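Long-range contact in D-ribulose-5-phosphate 3-epimerase, putative (Plasmodium falciparum, PDB 1TQX), which probably interconverts D-ribulose 5-phosphate and D-xylulose 5-phosphate, using one bound divalent metal ion per subunit: residues F91-L96 and I119-K124. Residues are numbered along the deposited sequence; the frame is centred on the assembly and turned at random.
Sequences FHFEAL and ISIKPK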
ATOM      1  N   PHE A  91       3.158  -8.139   0.750  1.00 19.81           N
ATOM      2  CA  PHE A  91       4.568  -8.512   0.708  1.00 20.27           C
ATOM      3  C   PHE A  91       5.114  -8.280  -0.694  1.00 20.56           C
ATOM      4  O   PHE A  91       4.345  -8.092  -1.641  1.00 19.46           O
ATOM      5  CB  PHE A  91       4.757  -9.982   1.133  1.00 20.69           C
ATOM      6  CG  PHE A  91       4.122 -10.982   0.206  1.00 20.66           C
ATOM      7  CD1 PHE A  91       4.823 -11.479  -0.892  1.00 22.61           C
ATOM      8  CD2 PHE A  91       2.832 -11.449   0.445  1.00 20.50           C
ATOM      9  CE1 PHE A  91       4.246 -12.432  -1.739  1.00 21.66           C
ATOM     10  CE2 PHE A  91       2.248 -12.402  -0.399  1.00 21.46           C
ATOM     11  CZ  PHE A  91       2.959 -12.891  -1.491  1.00 21.57           C
ATOM     12  N   HIS A  92       6.439  -8.273  -0.824  1.00 19.81           N
ATOM     13  CA  HIS A  92       7.062  -8.048  -2.121  1.00 19.27           C
ATOM     14  C   HIS A  92       7.342  -9.309  -2.919  1.00 20.85           C
ATOM     15  O   HIS A  92       7.856 -10.293  -2.396  1.00 21.15           O
ATOM     16  CB  HIS A  92       8.355  -7.243  -1.952  1.00 19.87           C
ATOM     17  CG  HIS A  92       8.144  -5.761  -2.007  1.00 20.30           C
ATOM     18  ND1 HIS A  92       8.145  -5.056  -3.193  1.00 19.86           N
ATOM     19  CD2 HIS A  92       7.821  -4.871  -1.040  1.00 19.80           C
ATOM     20  CE1 HIS A  92       7.824  -3.798  -2.955  1.00 20.69           C
ATOM     21  NE2 HIS A  92       7.619  -3.659  -1.656  1.00 20.78           N
ATOM     22  N   PHE A  93       6.985  -9.256  -4.199  1.00 20.89           N
ATOM     23  CA  PHE A  93       7.203 -10.354  -5.134  1.00 21.37           C
ATOM     24  C   PHE A  93       8.698 -10.670  -5.098  1.00 22.55           C
ATOM     25  O   PHE A  93       9.100 -11.834  -5.116  1.00 23.14           O
ATOM     26  CB  PHE A  93       6.763  -9.892  -6.536  1.00 21.36           C
ATOM     27  CG  PHE A  93       6.891 -10.936  -7.625  1.00 22.51           C
ATOM     28  CD1 PHE A  93       6.246 -12.165  -7.529  1.00 22.89           C
ATOM     29  CD2 PHE A  93       7.596 -10.643  -8.792  1.00 22.99           C
ATOM     30  CE1 PHE A  93       6.296 -13.084  -8.585  1.00 23.92           C
ATOM     31  CE2 PHE A  93       7.649 -11.557  -9.850  1.00 23.67           C
ATOM     32  CZ  PHE A  93       6.996 -12.776  -9.743  1.00 24.54           C
ATOM     33  N   GLU A  94       9.515  -9.619  -5.017  1.00 21.74           N
ATOM     34  CA  GLU A  94      10.967  -9.775  -4.994  1.00 23.08           C
ATOM     35  C   GLU A  94      11.505 -10.400  -3.712  1.00 22.98           C
ATOM     36  O   GLU A  94      12.566 -11.022  -3.721  1.00 25.13           O
ATOM     37  CB  GLU A  94      11.660  -8.423  -5.221  1.00 22.72           C
ATOM     38  CG  GLU A  94      11.244  -7.706  -6.505  1.00 23.21           C
ATOM     39  CD  GLU A  94       9.989  -6.875  -6.326  1.00 23.64           C
ATOM     40  OE1 GLU A  94       9.414  -6.905  -5.220  1.00 23.21           O
ATOM     41  OE2 GLU A  94       9.577  -6.187  -7.285  1.00 22.86           O
ATOM     42  N   ALA A  95      10.783 -10.231  -2.608  1.00 22.81           N
ATOM     43  CA  ALA A  95      11.226 -10.789  -1.334  1.00 23.71           C
ATOM     44  C   ALA A  95      11.220 -12.318  -1.378  1.00 23.18           C
ATOM     45  O   ALA A  95      11.949 -12.969  -0.627  1.00 25.22           O
ATOM     46  CB  ALA A  95      10.330 -10.289  -0.200  1.00 22.72           C
ATOM     47  N   LEU A  96      10.388 -12.882  -2.248  1.00 23.45           N
ATOM     48  CA  LEU A  96      10.298 -14.329  -2.406  1.00 25.81           C
ATOM     49  C   LEU A  96      10.964 -14.771  -3.706  1.00 27.06           C
ATOM     50  O   LEU A  96      10.542 -15.743  -4.335  1.00 27.32           O
ATOM     51  CB  LEU A  96       8.834 -14.785  -2.390  1.00 25.38           C
ATOM     52  CG  LEU A  96       8.234 -15.048  -1.006  1.00 27.99           C
ATOM     53  CD1 LEU A  96       8.416 -13.822  -0.135  1.00 24.70           C
ATOM     54  CD2 LEU A  96       6.755 -15.410  -1.128  1.00 27.27           C
ATOM     55  N   ILE A 119       0.290  -7.847  -2.925  1.00 21.31           N
ATOM     56  CA  ILE A 119       1.618  -8.197  -3.406  1.00 21.57           C
ATOM     57  C   ILE A 119       2.138  -6.957  -4.124  1.00 20.86           C
ATOM     58  O   ILE A 119       1.405  -6.310  -4.876  1.00 20.51           O
ATOM     59  CB  ILE A 119       1.601  -9.427  -4.359  1.00 21.99           C
ATOM     60  CG1 ILE A 119       3.036  -9.903  -4.600  1.00 23.02           C
ATOM     61  CG2 ILE A 119       0.933  -9.076  -5.690  1.00 21.41           C
ATOM     62  CD1 ILE A 119       3.136 -11.243  -5.323  1.00 21.62           C
ATOM     63  N   SER A 120       3.394  -6.613  -3.870  1.00 20.58           N
ATOM     64  CA  SER A 120       3.979  -5.432  -4.478  1.00 20.79           C
ATOM     65  C   SER A 120       5.152  -5.739  -5.405  1.00 21.80           C
ATOM     66  O   SER A 120       5.852  -6.742  -5.236  1.00 21.77           O
ATOM     67  CB  SER A 120       4.435  -4.462  -3.380  1.00 19.97           C
ATOM     68  OG  SER A 120       4.942  -3.254  -3.928  1.00 22.30           O
ATOM     69  N   ILE A 121       5.338  -4.866  -6.394  1.00 21.44           N
ATOM     70  CA  ILE A 121       6.433  -4.973  -7.350  1.00 22.85           C
ATOM     71  C   ILE A 121       7.149  -3.627  -7.442  1.00 23.45           C
ATOM     72  O   ILE A 121       6.509  -2.574  -7.479  1.00 21.53           O
ATOM     73  CB  ILE A 121       5.948  -5.365  -8.777  1.00 23.06           C
ATOM     74  CG1 ILE A 121       4.746  -4.508  -9.180  1.00 24.86           C
ATOM     75  CG2 ILE A 121       5.647  -6.856  -8.839  1.00 21.96           C
ATOM     76  CD1 ILE A 121       4.264  -4.755 -10.601  1.00 26.94           C
ATOM     77  N   LYS A 122       8.477  -3.672  -7.474  1.00 23.45           N
ATOM     78  CA  LYS A 122       9.285  -2.466  -7.570  1.00 24.56           C
ATOM     79  C   LYS A 122       9.320  -1.966  -9.021  1.00 24.67           C
ATOM     80  O   LYS A 122       8.964  -2.695  -9.948  1.00 24.39           O
ATOM     81  CB  LYS A 122      10.695  -2.748  -7.039  1.00 23.39           C
ATOM     82  CG  LYS A 122      10.694  -3.171  -5.570  1.00 27.73           C
ATOM     83  CD  LYS A 122      12.074  -3.122  -4.922  1.00 28.90           C
ATOM     84  CE  LYS A 122      12.997  -4.212  -5.436  1.00 30.68           C
ATOM     85  NZ  LYS A 122      14.349  -4.149  -4.792  1.00 30.58           N
ATOM     86  N   PRO A 123       9.744  -0.713  -9.233  1.00 25.58           N
ATOM     87  CA  PRO A 123       9.813  -0.120 -10.573  1.00 25.37           C
ATOM     88  C   PRO A 123      10.390  -0.986 -11.693  1.00 25.66           C
ATOM     89  O   PRO A 123       9.809  -1.069 -12.772  1.00 26.03           O
ATOM     90  CB  PRO A 123      10.629   1.146 -10.341  1.00 24.95           C
ATOM     91  CG  PRO A 123      10.193   1.555  -8.957  1.00 25.22           C
ATOM     92  CD  PRO A 123      10.231   0.240  -8.215  1.00 24.60           C
ATOM     93  N   LYS A 124      11.523  -1.630 -11.439  1.00 26.57           N
ATOM     94  CA  LYS A 124      12.163  -2.455 -12.459  1.00 29.61           C
ATOM     95  C   LYS A 124      11.580  -3.853 -12.666  1.00 29.72           C
ATOM     96  O   LYS A 124      12.038  -4.580 -13.544  1.00 30.91           O
ATOM     97  CB  LYS A 124      13.662  -2.579 -12.163  1.00 32.54           C
ATOM     98  CG  LYS A 124      14.385  -1.243 -12.070  1.00 37.01           C
ATOM     99  CD  LYS A 124      15.854  -1.440 -11.731  1.00 42.18           C
ATOM    100  CE  LYS A 124      16.556  -0.110 -11.517  1.00 43.67           C
ATOM    101  NZ  LYS A 124      17.977  -0.305 -11.127  1.00 45.87           N
TER
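At the C-terminal ends of neighbouring parallel strands 88-92 and 116-121 of the TIM barrel, F91 and H92 pair with I119 and S120. S120 N donates to F91 O (2.8 Å), and F93 N to S120 O (2.9 Å). Past H92 the strand ends and the chain turns off, and the E94 side chain takes the next N-H: K122 N gives its hydrogen to E94 OE2 (2.8 Å), on the syn side but 27° out of the carboxylate plane. E94 bends at chi2 (85°), which turns CD back toward the second strand. Its other oxygen, OE1, accepts from H92 ND1 (3.0 Å) in the imidazole plane, while T125 OG1 also bonds OE2, so the carboxylate is gripped at both oxygens. S120 CB lies over one face of the H92 ring, 3.7 Å from its centroid, and S120 OG is bonded to L143 O. On the opposite face of the sheet, I119 CD1 reaches both F91 CE1 and F93 CD1 (3.9 Å each); F91 and F93 pack on helix 100-111, I119 and F93 on I133 of helix 131-134. H92 NE2 bonds H70, a zinc ligand, making H92 second-shell. This is a beta-alpha-beta unit of a TIM barrel, its strand ends bordering the metal site.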